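Local coordinates for putative methyl-accepting chemotaxis signal transduction protein (Campylobacter jejuni subsp. jejuni serotype O:2, PDB 4XMR) that binds isoleucine in its tandem PAS (dCache-like) sensory domain and probably passes the signal across the membrane to steer chemotaxis, at residues A78-L83 and Y131-L136; V140-K145 and G158-S163; G88-S93 and D106-K111. All blocks are in the same frame, centred on the assembly; numbering follows the deposited sequence. Where two conformers were deposited one is given.

How the interactions relate
All three contacts reach one antiparallel sheet of the sensor domain and meet round the bound isoleucine. Interaction 2 is the buried core: a regular hairpin of neighbouring strands, held by backbone hydrogen bonds, with one carboxylate turned to the ligand. Interaction 1, its centre about 7 Å away, is partly buried and joins the strand beside that hairpin to a loop; side-chain polar groups do the work, and Tyr131 and Tyr82 bond to Thr142 and Asp160 of interaction 2, respectively. Interaction 3 lies nearer the surface, on the next strand of the sheet, where waters and aliphatic packing tie a loop to 88-93; it does not touch interaction 2.

Interaction 1: A78-L83 and Y131-L136; sequences ALNVYL and YLDTVL. With ILE (isoleucine), chain E.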
loop_
_atom_site.group_PDB
_atom_site.type_symbol
_atom_site.label_atom_id
_atom_site.label_comp_id
_atom_site.label_asym_id
_atom_site.label_seq_id
_atom_site.Cartn_x
_atom_site.Cartn_y
_atom_site.Cartn_z
ATOM N N ALA B 78 10.905 -7.582 -3.137
ATOM C CA ALA B 78 10.313 -8.800 -3.694
ATOM C C ALA B 78 11.148 -10.024 -3.302
ATOM O O ALA B 78 12.336 -9.904 -2.998
ATOM C CB ALA B 78 10.209 -8.699 -5.218
ATOM N N LEU B 79 10.550 -11.214 -3.343
ATOM C CA LEU B 79 11.292 -12.417 -2.980
ATOM C C LEU B 79 12.215 -12.863 -4.118
ATOM O O LEU B 79 13.389 -13.137 -3.899
ATOM C CB LEU B 79 10.335 -13.542 -2.596
ATOM C CG LEU B 79 11.037 -14.743 -1.971
ATOM C CD1 LEU B 79 11.552 -14.355 -0.583
ATOM C CD2 LEU B 79 10.091 -15.935 -1.911
ATOM N N ASN B 80 11.667 -12.954 -5.327
ATOM C CA ASN B 80 12.412 -13.335 -6.517
ATOM C C ASN B 80 11.968 -12.416 -7.642
ATOM O O ASN B 80 10.775 -12.102 -7.762
ATOM C CB ASN B 80 12.059 -14.761 -6.969
ATOM C CG ASN B 80 12.452 -15.832 -5.975
ATOM O OD1 ASN B 80 13.598 -15.916 -5.530
ATOM N ND2 ASN B 80 11.509 -16.705 -5.677
ATOM N N VAL B 81 12.911 -11.993 -8.472
ATOM C CA VAL B 81 12.606 -11.263 -9.696
ATOM C C VAL B 81 13.452 -11.907 -10.782
ATOM O O VAL B 81 14.652 -12.086 -10.583
ATOM C CB VAL B 81 12.912 -9.758 -9.560
ATOM C CG1 VAL B 81 12.663 -9.040 -10.870
ATOM C CG2 VAL B 81 12.082 -9.138 -8.452
ATOM N N TYR B 82 12.853 -12.272 -11.916
ATOM C CA TYR B 82 13.549 -13.125 -12.862
ATOM C C TYR B 82 13.072 -12.970 -14.290
ATOM O O TYR B 82 11.950 -12.516 -14.546
ATOM C CB TYR B 82 13.451 -14.599 -12.440
ATOM C CG TYR B 82 12.072 -15.053 -12.038
ATOM C CD1 TYR B 82 11.639 -14.899 -10.726
ATOM C CD2 TYR B 82 11.207 -15.651 -12.954
ATOM C CE1 TYR B 82 10.379 -15.320 -10.333
ATOM C CE2 TYR B 82 9.945 -16.080 -12.572
ATOM C CZ TYR B 82 9.540 -15.912 -11.261
ATOM O OH TYR B 82 8.287 -16.355 -10.897
ATOM N N LEU B 83 13.936 -13.372 -15.217
ATOM C CA LEU B 83 13.590 -13.452 -16.629
ATOM C C LEU B 83 13.791 -14.881 -17.109
ATOM O O LEU B 83 14.917 -15.385 -17.124
ATOM C CB LEU B 83 14.441 -12.480 -17.453
ATOM C CG LEU B 83 14.135 -12.418 -18.956
ATOM C CD1 LEU B 83 12.713 -11.927 -19.222
ATOM C CD2 LEU B 83 15.172 -11.561 -19.692
ATOM N N TYR B 131 1.328 -20.325 -4.592
ATOM C CA TYR B 131 1.933 -21.647 -4.655
ATOM C C TYR B 131 3.292 -21.624 -3.965
ATOM O O TYR B 131 3.866 -20.563 -3.720
ATOM C CB TYR B 131 2.092 -22.100 -6.111
ATOM C CG TYR B 131 3.099 -21.268 -6.872
ATOM C CD1 TYR B 131 2.736 -20.044 -7.423
ATOM C CD2 TYR B 131 4.417 -21.698 -7.023
ATOM C CE1 TYR B 131 3.655 -19.271 -8.110
ATOM C CE2 TYR B 131 5.342 -20.937 -7.708
ATOM C CZ TYR B 131 4.955 -19.721 -8.249
ATOM O OH TYR B 131 5.881 -18.957 -8.927
ATOM N N LEU B 132 3.811 -22.805 -3.666
ATOM C CA LEU B 132 5.097 -22.921 -3.001
ATOM C C LEU B 132 6.241 -22.663 -3.971
ATOM O O LEU B 132 6.463 -23.450 -4.897
ATOM C CB LEU B 132 5.243 -24.321 -2.401
ATOM C CG LEU B 132 6.448 -24.518 -1.488
ATOM C CD1 LEU B 132 6.353 -23.601 -0.278
ATOM C CD2 LEU B 132 6.548 -25.972 -1.052
ATOM N N ASP B 133 6.957 -21.559 -3.764
ATOM C CA ASP B 133 8.128 -21.237 -4.585
ATOM C C ASP B 133 9.089 -22.417 -4.711
ATOM O O ASP B 133 9.459 -23.025 -3.714
ATOM C CB ASP B 133 8.886 -20.039 -4.003
ATOM C CG ASP B 133 10.124 -19.694 -4.809
ATOM O OD1 ASP B 133 10.058 -19.805 -6.044
ATOM O OD2 ASP B 133 11.153 -19.317 -4.217
ATOM N N THR B 134 9.489 -22.727 -5.941
ATOM C CA THR B 134 10.398 -23.836 -6.209
ATOM C C THR B 134 11.716 -23.713 -5.452
ATOM O O THR B 134 12.242 -24.701 -4.937
ATOM C CB THR B 134 10.712 -23.944 -7.723
ATOM O OG1 THR B 134 9.492 -24.134 -8.446
ATOM C CG2 THR B 134 11.658 -25.105 -8.005
ATOM N N VAL B 135 12.251 -22.500 -5.375
ATOM C CA VAL B 135 13.579 -22.327 -4.792
ATOM C C VAL B 135 13.543 -22.089 -3.281
ATOM O O VAL B 135 14.105 -22.868 -2.512
ATOM C CB VAL B 135 14.362 -21.192 -5.475
ATOM C CG1 VAL B 135 15.786 -21.144 -4.938
ATOM C CG2 VAL B 135 14.374 -21.392 -6.983
ATOM N N LEU B 136 12.877 -21.018 -2.856
ATOM C CA LEU B 136 12.963 -20.596 -1.461
ATOM C C LEU B 136 11.889 -21.208 -0.567
ATOM O O LEU B 136 11.891 -20.995 0.647
ATOM C CB LEU B 136 12.943 -19.070 -1.360
ATOM C CG LEU B 136 14.146 -18.405 -2.037
ATOM C CD1 LEU B 136 14.021 -16.884 -1.986
ATOM C CD2 LEU B 136 15.456 -18.861 -1.403
HETATM N N ILE E . 8.629 -18.979 -8.193
HETATM C CA ILE E . 9.045 -19.457 -9.502
HETATM C C ILE E . 8.726 -20.943 -9.586
HETATM O O ILE E . 8.562 -21.495 -10.668
HETATM C CB ILE E . 10.548 -19.174 -9.763
HETATM C CG1 ILE E . 10.869 -19.367 -11.248
HETATM C CG2 ILE E . 11.440 -20.036 -8.880
HETATM C CD1 ILE E . 12.241 -18.856 -11.656
HETATM O OXT ILE E . 8.590 -21.606 -8.555
#
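Asn80 and Asp133 point at each other tip to tip, their amide and carboxylate planes 54° apart. The bond from Asn80 ND2 to Asp133 OD2, 3.0 Å, leaves nearly in the amide plane but arrives well above the carboxylate plane. Asn80 ND2 also bonds to Asp160, and Asn80 OD1 to Gln94. The backbone N of Leu136 reaches Asp133 OD2 from the opposite face at 2.8 Å, closing an Asx motif, so this oxygen is gripped from both sides. Asp133 CG is anti to the backbone N (chi1 179°), and the carboxylate's other oxygen, OD1, accepts from the isoleucine N at 2.7 Å. An acid suits this place: one oxygen orders the loop, the other meets the ligand's ammonium. This is the amino-acid pocket of a PAS-like (Cache) sensor domain, between the sheet and the loop after strand 126-132. Tyr131 OH also accepts from the ligand N, at 2.8 Å, and bonds to Thr142; OXT of the ligand lies in the plane of the Tyr131 ring, at its edge. Thr134 grips OXT twice, through its backbone N and, at 2.7 Å, OG1. The Tyr82 ring offers a face to the aliphatic end: ligand CD1 sits over its centre, 3.6 Å above the plane, while the Tyr82 hydroxyl bonds to Asp160. Beside the polar pair, Leu79 and Leu136 run past one another in opposing senses, Leu79 CG 3.7 Å from Leu136 CD1.

Interaction 2: V140-K145 and G158-S163; sequences VITYSK and GVDIPS. With ILE (isoleucine), chain E.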
loop_
_atom_site.group_PDB
_atom_site.type_symbol
_atom_site.label_atom_id
_atom_site.label_comp_id
_atom_site.label_asym_id
_atom_site.label_seq_id
_atom_site.Cartn_x
_atom_site.Cartn_y
_atom_site.Cartn_z
ATOM N N VAL B 140 4.139 -17.968 -2.582
ATOM C CA VAL B 140 4.241 -16.717 -3.316
ATOM C C VAL B 140 3.085 -16.547 -4.287
ATOM O O VAL B 140 2.456 -17.520 -4.729
ATOM C CB VAL B 140 5.565 -16.610 -4.122
ATOM C CG1 VAL B 140 6.771 -16.608 -3.196
ATOM C CG2 VAL B 140 5.660 -17.744 -5.136
ATOM N N ILE B 141 2.809 -15.289 -4.598
ATOM C CA ILE B 141 1.987 -14.942 -5.736
ATOM C C ILE B 141 2.940 -14.390 -6.781
ATOM O O ILE B 141 3.794 -13.535 -6.474
ATOM C CB ILE B 141 0.970 -13.860 -5.368
ATOM C CG1 ILE B 141 -0.040 -14.420 -4.357
ATOM C CG2 ILE B 141 0.271 -13.324 -6.623
ATOM C CD1 ILE B 141 -0.787 -13.345 -3.583
ATOM N N THR B 142 2.821 -14.901 -8.004
ATOM C CA THR B 142 3.694 -14.493 -9.099
ATOM C C THR B 142 2.954 -13.612 -10.096
ATOM O O THR B 142 1.823 -13.924 -10.502
ATOM C CB THR B 142 4.273 -15.721 -9.828
ATOM O OG1 THR B 142 5.093 -16.458 -8.920
ATOM C CG2 THR B 142 5.118 -15.306 -11.028
ATOM N N TYR B 143 3.594 -12.501 -10.458
ATOM C CA TYR B 143 3.115 -11.616 -11.497
ATOM C C TYR B 143 4.047 -11.834 -12.663
ATOM O O TYR B 143 5.260 -11.674 -12.515
ATOM C CB TYR B 143 3.174 -10.164 -11.015
ATOM C CG TYR B 143 2.361 -9.969 -9.758
ATOM C CD1 TYR B 143 2.889 -10.283 -8.512
ATOM C CD2 TYR B 143 1.051 -9.519 -9.818
ATOM C CE1 TYR B 143 2.144 -10.144 -7.360
ATOM C CE2 TYR B 143 0.288 -9.381 -8.656
ATOM C CZ TYR B 143 0.847 -9.696 -7.434
ATOM O OH TYR B 143 0.144 -9.556 -6.264
ATOM N N SER B 144 3.525 -12.221 -13.821
ATOM C CA SER B 144 4.391 -12.467 -14.961
ATOM C C SER B 144 3.939 -11.726 -16.209
ATOM O O SER B 144 2.761 -11.370 -16.355
ATOM C CB SER B 144 4.550 -13.961 -15.242
ATOM O OG SER B 144 3.302 -14.556 -15.558
ATOM N N LYS B 145 4.888 -11.487 -17.106
ATOM C CA LYS B 145 4.609 -10.741 -18.313
ATOM C C LYS B 145 5.613 -11.116 -19.377
ATOM O O LYS B 145 6.818 -11.113 -19.129
ATOM C CB LYS B 145 4.673 -9.237 -18.048
ATOM C CG LYS B 145 4.269 -8.403 -19.251
ATOM C CD LYS B 145 3.466 -7.187 -18.843
ATOM C CE LYS B 145 2.372 -6.876 -19.859
ATOM N NZ LYS B 145 2.885 -6.770 -21.257
ATOM N N GLY B 158 9.114 -12.581 -14.372
ATOM C CA GLY B 158 8.335 -12.973 -13.217
ATOM C C GLY B 158 8.766 -12.219 -11.973
ATOM O O GLY B 158 9.961 -11.938 -11.771
ATOM N N VAL B 159 7.775 -11.876 -11.155
ATOM C CA VAL B 159 7.985 -11.221 -9.870
ATOM C C VAL B 159 7.235 -12.013 -8.805
ATOM O O VAL B 159 6.011 -12.179 -8.914
ATOM C CB VAL B 159 7.476 -9.761 -9.905
ATOM C CG1 VAL B 159 7.562 -9.127 -8.520
ATOM C CG2 VAL B 159 8.249 -8.945 -10.945
ATOM N N ASP B 160 7.953 -12.514 -7.800
ATOM C CA ASP B 160 7.332 -13.288 -6.732
ATOM C C ASP B 160 7.226 -12.439 -5.478
ATOM O O ASP B 160 8.241 -11.938 -4.961
ATOM C CB ASP B 160 8.148 -14.536 -6.361
ATOM C CG ASP B 160 8.263 -15.553 -7.483
ATOM O OD1 ASP B 160 7.527 -15.473 -8.484
ATOM O OD2 ASP B 160 9.112 -16.457 -7.335
ATOM N N ILE B 161 6.000 -12.278 -4.994
ATOM C CA ILE B 161 5.741 -11.592 -3.734
ATOM C C ILE B 161 5.188 -12.632 -2.746
ATOM O O ILE B 161 4.256 -13.349 -3.078
ATOM C CB ILE B 161 4.714 -10.440 -3.927
ATOM C CG1 ILE B 161 5.120 -9.500 -5.084
ATOM C CG2 ILE B 161 4.479 -9.702 -2.606
ATOM C CD1 ILE B 161 6.450 -8.792 -4.895
ATOM N N PRO B 162 5.771 -12.738 -1.541
ATOM C CA PRO B 162 5.238 -13.727 -0.595
ATOM C C PRO B 162 3.764 -13.470 -0.304
ATOM O O PRO B 162 3.370 -12.324 -0.063
ATOM C CB PRO B 162 6.064 -13.488 0.675
ATOM C CG PRO B 162 7.346 -12.893 0.171
ATOM C CD PRO B 162 6.918 -12.007 -0.982
ATOM N N SER B 163 2.950 -14.518 -0.360
ATOM C CA SER B 163 1.542 -14.368 -0.035
ATOM C C SER B 163 1.363 -13.912 1.418
ATOM O O SER B 163 0.359 -13.283 1.757
ATOM C CB SER B 163 0.751 -15.643 -0.346
ATOM O OG SER B 163 1.360 -16.783 0.213
HETATM N N ILE E . 8.629 -18.979 -8.193
HETATM C CA ILE E . 9.045 -19.457 -9.502
HETATM C C ILE E . 8.726 -20.943 -9.586
HETATM O O ILE E . 8.562 -21.495 -10.668
HETATM C CB ILE E . 10.548 -19.174 -9.763
HETATM C CG1 ILE E . 10.869 -19.367 -11.248
HETATM C CG2 ILE E . 11.440 -20.036 -8.880
HETATM C CD1 ILE E . 12.241 -18.856 -11.656
HETATM O OXT ILE E . 8.590 -21.606 -8.555
#
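Thr142 and Asp160 form a non-hydrogen-bonded antiparallel pair, and their side chains lie side by side on the ligand face of the sheet. Thr142 OG1 is anti to its carbonyl carbon (chi1 -63°), from where it donates to Asp160 OD1 at 2.7 Å, meeting it from above the carboxylate plane. Tyr131 OH also bonds to OG1, as Tyr82 does to OD1 and Asn80 to OD2. Asp160 CG stands beside its own backbone N (chi1 -64°), and Asp160 OD2 takes a hydrogen bond from the isoleucine N at 2.7 Å. A buried acid suits the ligand's ammonium, whose charge should favour the ionised form. Val140 crosses Asp160 obliquely, its CB 4.0 Å from Asp160 CB, flanking the acid's stem. On the other face, the Tyr143 ring slants across Ile161, Tyr143 CE1 3.8 Å from Ile161 CG1; Phe32 of helix 9-48 packs there, and Asn36 bonds to the phenol hydroxyl. Between the faces, the backbone pairs Ile141 N with Ile161 O and Ile161 N with Ile141 O, and likewise Tyr143 with Val159, all at 2.9 Å. This is an antiparallel beta hairpin in the central sheet of a PAS-like sensor domain, ligand on one face and long helix on the other.

Interaction 3: G88-S93 and D106-K111; sequences GKVLLS and DDLDIK
Gly88 O is gripped by two waters that bridge it to the loop 106-111. The first donates to Gly88 O at 2.9 Å and accepts from Leu108 N; the second donates to Gly88 O at 2.6 Å and accepts from Ile110 N. These water bridges link two backbone N-H groups of the irregular loop to one carbonyl oxygen. Glycine suits position 88 because its backbone angles (phi 97°) would push a CB against the preceding carbonyl oxygen. Ile110 packs against the same carbonyl, its CG1 3.6 Å from Gly88 O and CD1 3.8 Å from Lys89 O; chi1 of 69° places CG1 between its own backbone N and carbonyl carbon. Deeper in, Val90, in the conformer described, crosses Leu108 at about a right angle, Val90 CG1 meeting Leu108 CD1 at 3.6 Å, with Leu92 CD2 at the margin, 4.5 Å from the same CD1. Toward the surface, Lys89 CG passes Asp106 CB at 4.1 Å, while the extended Lys89 chain carries NZ to a salt bridge with Glu58. Branched aliphatics fit here, since Val90 and Leu108 both touch the bound isoleucine: they form part of the hydrophobic wall of the amino-acid pocket in this PAS-like sensor domain.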
loop_
_atom_site.group_PDB
_atom_site.type_symbol
_atom_site.label_atom_id
_atom_site.label_comp_id
_atom_site.label_asym_id
_atom_site.label_seq_id
_atom_site.Cartn_x
_atom_site.Cartn_y
_atom_site.Cartn_z
ATOM N N GLY B 88 14.949 -22.262 -21.678
ATOM C CA GLY B 88 14.632 -22.882 -20.407
ATOM C C GLY B 88 15.428 -22.321 -19.248
ATOM O O GLY B 88 15.115 -22.592 -18.094
ATOM N N LYS B 89 16.462 -21.543 -19.554
ATOM C CA LYS B 89 17.277 -20.944 -18.510
ATOM C C LYS B 89 16.539 -19.750 -17.915
ATOM O O LYS B 89 15.671 -19.147 -18.558
ATOM C CB LYS B 89 18.640 -20.511 -19.053
ATOM C CG LYS B 89 19.476 -21.661 -19.591
ATOM C CD LYS B 89 20.882 -21.201 -19.915
ATOM C CE LYS B 89 21.718 -22.321 -20.518
ATOM N NZ LYS B 89 23.082 -21.840 -20.884
ATOM N N VAL B 90 16.877 -19.401 -16.684
ATOM C CA VAL B 90 16.238 -18.262 -16.046
ATOM C C VAL B 90 17.281 -17.406 -15.342
ATOM O O VAL B 90 18.137 -17.922 -14.629
ATOM C CB VAL B 90 15.113 -18.704 -15.085
ATOM C CG1 VAL B 90 15.647 -19.633 -14.018
ATOM C CG2 VAL B 90 14.453 -17.503 -14.447
ATOM N N LEU B 91 17.230 -16.100 -15.584
ATOM C CA LEU B 91 18.094 -15.169 -14.899
ATOM C C LEU B 91 17.371 -14.762 -13.618
ATOM O O LEU B 91 16.337 -14.096 -13.671
ATOM C CB LEU B 91 18.374 -13.962 -15.779
ATOM C CG LEU B 91 19.327 -12.928 -15.178
ATOM C CD1 LEU B 91 20.723 -13.519 -14.976
ATOM C CD2 LEU B 91 19.395 -11.695 -16.054
ATOM N N LEU B 92 17.921 -15.168 -12.476
ATOM C CA LEU B 92 17.227 -15.086 -11.190
ATOM C C LEU B 92 17.903 -14.146 -10.202
ATOM O O LEU B 92 19.069 -14.341 -9.856
ATOM C CB LEU B 92 17.114 -16.485 -10.576
ATOM C CG LEU B 92 16.518 -16.590 -9.169
ATOM C CD1 LEU B 92 15.089 -16.032 -9.113
ATOM C CD2 LEU B 92 16.549 -18.032 -8.702
ATOM N N SER B 93 17.164 -13.123 -9.771
ATOM C CA SER B 93 17.589 -12.242 -8.692
ATOM C C SER B 93 16.828 -12.608 -7.412
ATOM O O SER B 93 15.585 -12.571 -7.393
ATOM C CB SER B 93 17.350 -10.781 -9.059
ATOM O OG SER B 93 17.792 -9.919 -8.030
ATOM N N ASP B 106 19.622 -23.310 -14.829
ATOM C CA ASP B 106 19.145 -24.108 -15.956
ATOM C C ASP B 106 18.257 -25.289 -15.560
ATOM O O ASP B 106 17.854 -26.073 -16.416
ATOM C CB ASP B 106 20.308 -24.573 -16.848
ATOM C CG ASP B 106 21.361 -25.355 -16.087
ATOM O OD1 ASP B 106 21.038 -25.929 -15.027
ATOM O OD2 ASP B 106 22.516 -25.404 -16.558
ATOM N N ASP B 107 17.937 -25.399 -14.274
ATOM C CA ASP B 107 17.239 -26.581 -13.765
ATOM C C ASP B 107 15.908 -26.292 -13.068
ATOM O O ASP B 107 15.503 -27.033 -12.171
ATOM C CB ASP B 107 18.157 -27.358 -12.815
ATOM C CG ASP B 107 18.595 -26.532 -11.617
ATOM O OD1 ASP B 107 18.377 -25.301 -11.622
ATOM O OD2 ASP B 107 19.170 -27.115 -10.673
ATOM N N LEU B 108 15.212 -25.240 -13.487
ATOM C CA LEU B 108 13.977 -24.855 -12.808
ATOM C C LEU B 108 12.690 -25.199 -13.565
ATOM O O LEU B 108 11.601 -24.815 -13.135
ATOM C CB LEU B 108 14.013 -23.372 -12.426
ATOM C CG LEU B 108 15.052 -23.058 -11.349
ATOM C CD1 LEU B 108 15.104 -21.572 -11.022
ATOM C CD2 LEU B 108 14.766 -23.873 -10.094
ATOM N N ASP B 109 12.825 -25.915 -14.681
ATOM C CA ASP B 109 11.680 -26.463 -15.428
ATOM C C ASP B 109 10.624 -25.421 -15.778
ATOM O O ASP B 109 9.439 -25.632 -15.529
ATOM C CB ASP B 109 10.998 -27.574 -14.627
ATOM C CG ASP B 109 11.906 -28.754 -14.361
ATOM O OD1 ASP B 109 12.716 -29.103 -15.246
ATOM O OD2 ASP B 109 11.807 -29.336 -13.260
ATOM N N ILE B 110 11.033 -24.305 -16.361
ATOM C CA ILE B 110 10.117 -23.175 -16.470
ATOM C C ILE B 110 9.084 -23.264 -17.588
ATOM O O ILE B 110 7.977 -22.753 -17.436
ATOM C CB ILE B 110 10.868 -21.851 -16.594
ATOM C CG1 ILE B 110 11.579 -21.766 -17.945
ATOM C CG2 ILE B 110 11.826 -21.713 -15.431
ATOM C CD1 ILE B 110 12.100 -20.401 -18.273
ATOM N N LYS B 111 9.430 -23.918 -18.696
ATOM C CA LYS B 111 8.587 -23.855 -19.890
ATOM C C LYS B 111 7.251 -24.570 -19.729
ATOM O O LYS B 111 6.352 -24.398 -20.546
ATOM C CB LYS B 111 9.330 -24.370 -21.128
ATOM C CG LYS B 111 10.446 -23.453 -21.594
ATOM C CD LYS B 111 11.032 -23.915 -22.914
ATOM C CE LYS B 111 10.031 -23.770 -24.046
ATOM N NZ LYS B 111 10.627 -24.158 -25.355
HETATM O O HOH W 1 15.888 -23.124 -15.386
HETATM O O HOH W 2 13.642 -24.733 -17.588
#